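Family 88 glycosyl hydrolase (Bacteroides thetaiotaomicron, PDB 5NOA) probably removes rhamnose caps from complex arabinogalactan proteins as a polysaccharide lyase, though it belongs to a family of glycoside hydrolases. Local coordinates at residues F224-D229 against W274-L279; E200-Y204 against T259-V264; G286-S290 against I335-Q339. All coordinates share one frame; numbering follows the deposited sequence.

Interaction 1. Residues F224-D229 against W274-L279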
# COMPACT_ATOMS: atom_id res chain seq x y z
N PHE A 224 5.75 -8.61 14.26
CA PHE A 224 5.61 -7.63 13.18
C PHE A 224 4.54 -8.14 12.24
O PHE A 224 4.65 -9.22 11.68
CB PHE A 224 6.93 -7.46 12.44
CG PHE A 224 8.01 -6.88 13.29
CD1 PHE A 224 7.99 -5.55 13.66
CD2 PHE A 224 9.10 -7.66 13.73
CE1 PHE A 224 8.99 -4.98 14.43
CE2 PHE A 224 10.11 -7.08 14.50
CZ PHE A 224 10.05 -5.76 14.85
N TRP A 225 3.51 -7.34 12.01
CA TRP A 225 2.39 -7.76 11.17
C TRP A 225 2.80 -7.58 9.72
O TRP A 225 3.16 -6.49 9.27
CB TRP A 225 1.21 -6.87 11.47
CG TRP A 225 -0.05 -7.20 10.79
CD1 TRP A 225 -0.50 -8.42 10.38
CD2 TRP A 225 -1.10 -6.29 10.49
NE1 TRP A 225 -1.74 -8.32 9.82
CE2 TRP A 225 -2.16 -7.04 9.94
CE3 TRP A 225 -1.26 -4.94 10.66
CZ2 TRP A 225 -3.34 -6.47 9.47
CZ3 TRP A 225 -2.46 -4.36 10.22
CH2 TRP A 225 -3.47 -5.14 9.66
N ALA A 226 2.66 -8.65 8.94
CA ALA A 226 3.07 -8.64 7.55
C ALA A 226 2.34 -7.58 6.75
O ALA A 226 2.97 -6.83 6.02
CB ALA A 226 2.86 -10.00 6.91
N ARG A 227 1.01 -7.51 6.82
CA ARG A 227 0.34 -6.49 6.02
C ARG A 227 0.82 -5.10 6.43
O ARG A 227 1.01 -4.26 5.57
CB ARG A 227 -1.18 -6.59 6.05
CG ARG A 227 -1.78 -5.51 5.16
CD ARG A 227 -3.23 -5.72 4.73
NE ARG A 227 -4.22 -5.68 5.80
CZ ARG A 227 -5.02 -6.69 6.16
NH1 ARG A 227 -4.90 -7.89 5.62
NH2 ARG A 227 -5.92 -6.49 7.12
N GLY A 228 1.04 -4.88 7.72
CA GLY A 228 1.55 -3.58 8.21
C GLY A 228 2.85 -3.15 7.51
O GLY A 228 2.99 -2.04 7.00
N ASP A 229 3.82 -4.07 7.53
CA ASP A 229 5.06 -3.78 6.86
C ASP A 229 4.93 -3.71 5.35
O ASP A 229 5.68 -2.96 4.71
CB ASP A 229 6.16 -4.73 7.30
CG ASP A 229 6.69 -4.35 8.62
OD1 ASP A 229 5.98 -4.61 9.65
OD2 ASP A 229 7.77 -3.72 8.67
N TRP A 274 4.95 -14.47 3.22
CA TRP A 274 5.21 -14.02 4.56
C TRP A 274 4.01 -14.34 5.42
O TRP A 274 2.88 -14.11 5.02
CB TRP A 274 5.49 -12.53 4.60
CG TRP A 274 6.86 -12.16 4.09
CD1 TRP A 274 7.92 -11.81 4.84
CD2 TRP A 274 7.28 -12.03 2.72
NE1 TRP A 274 8.99 -11.47 4.04
CE2 TRP A 274 8.60 -11.58 2.74
CE3 TRP A 274 6.65 -12.21 1.49
CZ2 TRP A 274 9.31 -11.35 1.58
CZ3 TRP A 274 7.37 -11.97 0.34
CH2 TRP A 274 8.66 -11.52 0.40
N THR A 275 4.27 -14.84 6.61
CA THR A 275 3.21 -15.16 7.56
C THR A 275 2.73 -13.90 8.25
O THR A 275 3.47 -12.89 8.35
CB THR A 275 3.68 -16.22 8.57
OG1 THR A 275 4.94 -15.85 9.11
CG2 THR A 275 3.83 -17.56 7.92
N ARG A 276 1.51 -13.98 8.75
CA ARG A 276 0.88 -12.85 9.41
C ARG A 276 1.74 -12.22 10.49
O ARG A 276 1.78 -10.98 10.58
CB ARG A 276 -0.51 -13.27 9.93
CG ARG A 276 -1.55 -13.43 8.84
CD ARG A 276 -2.79 -14.14 9.30
NE ARG A 276 -2.52 -15.57 9.40
CZ ARG A 276 -3.35 -16.45 9.96
NH1 ARG A 276 -4.51 -16.04 10.49
NH2 ARG A 276 -3.05 -17.72 9.98
N SER A 277 2.42 -13.02 11.33
CA SER A 277 3.51 -12.54 12.21
C SER A 277 4.80 -12.90 11.48
O SER A 277 5.14 -14.08 11.33
CB SER A 277 3.45 -13.20 13.59
OG SER A 277 4.36 -12.61 14.49
N MET A 278 5.48 -11.89 10.96
CA MET A 278 6.55 -12.14 9.97
C MET A 278 7.67 -13.01 10.49
O MET A 278 8.24 -13.77 9.72
CB MET A 278 7.14 -10.80 9.54
CG MET A 278 6.18 -9.94 8.76
SD MET A 278 6.76 -8.23 8.48
CE MET A 278 8.14 -8.52 7.34
N LEU A 279 7.99 -12.87 11.79
CA LEU A 279 9.11 -13.58 12.40
C LEU A 279 8.69 -14.81 13.18
O LEU A 279 9.52 -15.43 13.81
CB LEU A 279 9.91 -12.64 13.31
CG LEU A 279 10.40 -11.35 12.69
CD1 LEU A 279 11.24 -10.57 13.68
CD2 LEU A 279 11.18 -11.55 11.42
O HOH W 1 6.76 -11.32 13.83
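The first torsion of Met278 sets CG beside its own backbone N and anti to the carbonyl carbon (chi1 -67°), and an extended chi2 then carries the thioether past Ala226 to lie against Asp229. CG of Met278 rests 3.8 Å from Ala226 CB, and SD reaches to 3.7 Å from Asp229 CB. Phe224 takes the same kind of first torsion, and its ring meets Leu279 edge-on, with CD2 of Phe224 3.6 Å from CD1 of Leu279 near the ring plane.

The backbones form a single beta bridge at Trp225 and Ser277. Met278 N donates to Phe224 O over 2.9 Å in an almost straight bond (172°). Ala226 N donates to Arg276 O at 3.0 Å, approaching from 36° above the carbonyl plane. The edge of the Trp225 ring meets that same oxygen, CD1 lying 3.4 Å from Arg276 O. A water extends the bridge: it accepts from Phe224 N and Leu279 N and donates to Ser277 OG, a hydroxyl also bonded to Asp223.

Trp225 is the N-cap residue of helix 226-242, a helix of the six-hairpin alpha/alpha barrel expected for this family. The loop carbonyl of Arg276 therefore satisfies a first-turn N-H that the helix cannot bond internally, while less directional packing of the thioether and of aliphatic and ring carbons fills in around a directional, buried polar seam.

Interaction 2. Residues E200-Y204 against T259-V264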
# COMPACT_ATOMS: atom_id res chain seq x y z
N GLU A 200 16.76 -2.52 15.59
CA GLU A 200 17.48 -3.80 15.61
C GLU A 200 16.94 -4.79 14.58
O GLU A 200 17.68 -5.44 13.85
CB GLU A 200 17.47 -4.38 17.01
CG GLU A 200 18.26 -5.67 17.18
CD GLU A 200 18.40 -6.09 18.64
OE1 GLU A 200 17.97 -5.35 19.56
OE2 GLU A 200 18.97 -7.17 18.87
N ALA A 201 15.62 -4.88 14.51
CA ALA A 201 15.00 -5.82 13.58
C ALA A 201 14.89 -5.29 12.16
O ALA A 201 14.74 -6.05 11.22
CB ALA A 201 13.63 -6.19 14.06
N GLY A 202 14.86 -3.97 12.03
CA GLY A 202 14.66 -3.36 10.72
C GLY A 202 13.25 -3.47 10.17
O GLY A 202 13.06 -3.43 8.98
N LEU A 203 12.25 -3.56 11.06
CA LEU A 203 10.85 -3.69 10.66
C LEU A 203 10.01 -2.75 11.52
O LEU A 203 10.46 -2.27 12.56
CB LEU A 203 10.39 -5.15 10.89
CG LEU A 203 11.01 -6.22 10.00
CD1 LEU A 203 10.55 -7.59 10.44
CD2 LEU A 203 10.73 -6.02 8.54
N TYR A 204 8.81 -2.47 11.02
CA TYR A 204 7.85 -1.63 11.72
C TYR A 204 6.82 -2.46 12.48
O TYR A 204 6.16 -3.35 11.92
CB TYR A 204 7.06 -0.77 10.72
CG TYR A 204 7.85 0.40 10.17
CD1 TYR A 204 8.72 0.20 9.10
CD2 TYR A 204 7.77 1.66 10.69
CE1 TYR A 204 9.47 1.22 8.57
CE2 TYR A 204 8.51 2.71 10.15
CZ TYR A 204 9.38 2.46 9.13
OH TYR A 204 10.13 3.47 8.59
N THR A 259 16.80 -0.52 4.37
CA THR A 259 16.86 -1.32 5.61
C THR A 259 15.63 -2.21 5.75
O THR A 259 15.71 -3.41 6.07
CB THR A 259 17.05 -0.46 6.88
OG1 THR A 259 15.91 0.40 7.21
CG2 THR A 259 18.30 0.31 6.81
N LEU A 260 14.48 -1.63 5.47
CA LEU A 260 13.23 -2.38 5.54
C LEU A 260 13.21 -3.51 4.52
O LEU A 260 12.85 -4.65 4.84
CB LEU A 260 12.06 -1.43 5.33
CG LEU A 260 10.68 -2.01 5.42
CD1 LEU A 260 10.42 -2.63 6.77
CD2 LEU A 260 9.62 -0.98 5.08
N ALA A 261 13.64 -3.21 3.30
CA ALA A 261 13.69 -4.27 2.29
C ALA A 261 14.54 -5.45 2.70
O ALA A 261 14.17 -6.62 2.50
CB ALA A 261 14.21 -3.71 0.96
N LYS A 262 15.68 -5.15 3.30
CA LYS A 262 16.59 -6.22 3.68
C LYS A 262 16.00 -7.12 4.73
O LYS A 262 16.09 -8.35 4.64
CB LYS A 262 17.93 -5.60 4.15
CG LYS A 262 19.07 -6.57 4.34
CD LYS A 262 20.39 -5.83 4.67
CE LYS A 262 21.50 -6.76 5.14
NZ LYS A 262 21.89 -7.78 4.16
N SER A 263 15.36 -6.50 5.70
CA SER A 263 14.73 -7.29 6.78
C SER A 263 13.50 -8.06 6.29
O SER A 263 13.26 -9.19 6.70
CB SER A 263 14.36 -6.38 7.93
OG SER A 263 15.52 -5.91 8.55
N VAL A 264 12.75 -7.46 5.39
CA VAL A 264 11.63 -8.14 4.74
C VAL A 264 12.12 -9.37 3.99
O VAL A 264 11.61 -10.48 4.17
CB VAL A 264 10.86 -7.18 3.81
CG1 VAL A 264 9.90 -7.94 2.88
CG2 VAL A 264 10.08 -6.17 4.62
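The turn at Gly202 comes up against the side of helix 250-266, its CA 5.5 Å from that of Leu260, and its backbone lies in the left-handed region (phi 73°, psi 27°). That positive phi suits a residue without a side chain, and a CB on Gly202 would also run into the hydroxyl of Ser263.

Ser263 points at the turn and carries the one direct hydrogen bond across the contact, OG donating to Ala201 O over 2.8 Å. With OG beside the backbone N (chi1 -69°), the hydroxyl faces the Ala201 carbonyl, which it meets tilted from the carbonyl plane, while CB of Ser263 lies 3.4 Å from Gly202 O. That second carbonyl also receives a nearly straight CA-H...O contact from Leu260. With an alanine at Ser263, Ala201 O would probably lose this donor and the glycine turn would be freer to shift on the helix.

Beyond the turn the contact becomes apolar. CD2 of Leu203 packs 3.7 Å from Ser263 CB and 3.8 Å from Leu260 CD1, the two leucines crossing at about a right angle, and Val264 CG2 touches the same Leu203 methyl. Leu260 CD1 also lies at the edge of the Tyr204 ring, 4.0 Å from CD1 of Tyr204.

The short, weakly bonded strand at about 203-204 runs antiparallel to strand 197-198, and Tyr197 of that partner strand bonds the Thr259 hydroxyl. Helix 226-242 borders the seam through Asp229 and Leu233 against Leu260, while Val264 packs on Phe295 of helix 289-304.

Interaction 3. Residues G286-S290 against I335-Q339; sequences GPETS and IGYVQ
Glu288 N-caps helix 289-304 and, with the same carboxylate oxygen, holds residues 335-339, a loop between two helices of what the family suggests is an alpha/alpha six-hairpin barrel. Three hydrogen bonds converge on Glu288 OE2: Ser290 N, the capping bond, meets it from above the carboxylate plane, Ser290 OG arrives on the syn side at 2.7 Å, and Gln339 N comes in on the anti side at 2.9 Å, nearly straight (175°). The bend of Glu288 at chi2 (-78°) turns the carboxylate back over its own helix end, where OE1 also accepts from Gly291 N. Three donors on one oxygen fix the rotation of the carboxylate.

Thr289 adds two more polar links: its N donates to Tyr337 O over 2.8 Å, and its OG1 donates to Gly336 O in the carbonyl plane.

Apolar contacts flank these bonds. Pro287 lays CG over one face of the Tyr337 ring, 4.1 Å from the centroid, as a CH-pi contact. On the other flank CG2 of Thr289 meets CG2 of Ile335 at 3.7 Å.

The Gln339 amide gives NE2 to Glu343, and a water donates to Gln339 OE1 at 2.9 Å and, weakly, to Glu288 OE1.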
# COMPACT_ATOMS: atom_id res chain seq x y z
N GLY A 286 0.71 -20.41 8.00
CA GLY A 286 0.30 -20.61 6.65
C GLY A 286 0.30 -19.36 5.81
O GLY A 286 0.69 -18.24 6.24
N PRO A 287 -0.10 -19.50 4.53
CA PRO A 287 -0.04 -18.41 3.59
C PRO A 287 -0.87 -17.18 3.97
O PRO A 287 -1.94 -17.26 4.56
CB PRO A 287 -0.65 -19.00 2.33
CG PRO A 287 -0.97 -20.36 2.56
CD PRO A 287 -0.63 -20.74 3.93
N GLU A 288 -0.39 -16.02 3.55
CA GLU A 288 -1.22 -14.82 3.56
C GLU A 288 -0.81 -14.00 2.35
O GLU A 288 0.38 -13.91 2.04
CB GLU A 288 -1.09 -14.06 4.87
CG GLU A 288 -2.22 -13.03 5.09
CD GLU A 288 -2.10 -11.73 4.33
OE1 GLU A 288 -0.99 -11.17 4.31
OE2 GLU A 288 -3.16 -11.23 3.80
N THR A 289 -1.78 -13.38 1.69
CA THR A 289 -1.55 -12.74 0.40
C THR A 289 -1.26 -11.27 0.44
O THR A 289 -0.46 -10.79 -0.37
CB THR A 289 -2.71 -13.05 -0.51
OG1 THR A 289 -2.76 -14.46 -0.73
CG2 THR A 289 -2.68 -12.33 -1.85
N SER A 290 -1.97 -10.51 1.26
CA SER A 290 -1.85 -9.06 1.15
C SER A 290 -0.46 -8.54 1.49
O SER A 290 0.10 -7.73 0.73
CB SER A 290 -2.94 -8.34 1.96
OG SER A 290 -2.88 -8.62 3.34
N ILE A 335 -8.57 -13.49 -5.97
CA ILE A 335 -7.34 -13.49 -5.18
C ILE A 335 -7.66 -13.96 -3.78
O ILE A 335 -8.33 -13.29 -3.03
CB ILE A 335 -6.73 -12.08 -5.12
CG1 ILE A 335 -6.45 -11.54 -6.53
CG2 ILE A 335 -5.48 -12.06 -4.24
CD1 ILE A 335 -5.63 -12.49 -7.39
N GLY A 336 -7.15 -15.14 -3.42
CA GLY A 336 -7.41 -15.74 -2.13
C GLY A 336 -6.33 -15.57 -1.10
O GLY A 336 -5.33 -14.92 -1.35
N TYR A 337 -6.54 -16.19 0.07
CA TYR A 337 -5.65 -16.14 1.22
C TYR A 337 -5.39 -14.72 1.72
O TYR A 337 -4.34 -14.45 2.32
CB TYR A 337 -4.35 -16.92 1.00
CG TYR A 337 -4.50 -18.40 0.90
CD1 TYR A 337 -4.64 -19.17 2.04
CD2 TYR A 337 -4.44 -19.02 -0.31
CE1 TYR A 337 -4.73 -20.54 1.98
CE2 TYR A 337 -4.54 -20.41 -0.40
CZ TYR A 337 -4.68 -21.19 0.75
OH TYR A 337 -4.75 -22.53 0.65
N VAL A 338 -6.36 -13.83 1.54
CA VAL A 338 -6.23 -12.49 2.07
C VAL A 338 -6.70 -12.46 3.53
O VAL A 338 -7.82 -12.84 3.84
CB VAL A 338 -7.00 -11.47 1.24
CG1 VAL A 338 -6.89 -10.07 1.84
CG2 VAL A 338 -6.53 -11.49 -0.20
N GLN A 339 -5.84 -12.03 4.45
CA GLN A 339 -6.25 -11.92 5.86
C GLN A 339 -7.40 -10.90 5.96
O GLN A 339 -7.23 -9.76 5.58
CB GLN A 339 -5.09 -11.45 6.70
CG GLN A 339 -5.40 -11.29 8.19
CD GLN A 339 -4.18 -10.81 8.97
OE1 GLN A 339 -3.25 -10.25 8.42
NE2 GLN A 339 -4.17 -11.07 10.25
O HOH W 2 -0.69 -10.06 7.07

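All three contacts are largely buried, yet their chemistry follows their place in the fold. Interactions 1 and 3 each dock a loop on a helix start, of helices 226-242 and 289-304; the direct hydrogen bonds of the first run between backbones alone, while the third adds a capping carboxylate and a threonine hydroxyl. Interaction 2 meets the flank of helix 250-266, whose backbone is bonded internally, and relies on one hydroxyl and on leucines. Interaction 1 lies between the others and touches both: Asp229 OD2 reaches Tyr204 N, and Trp225 NE1 reaches Gln339 OE1. Interactions 2 and 3 stay about 10 Å apart at their nearest atoms.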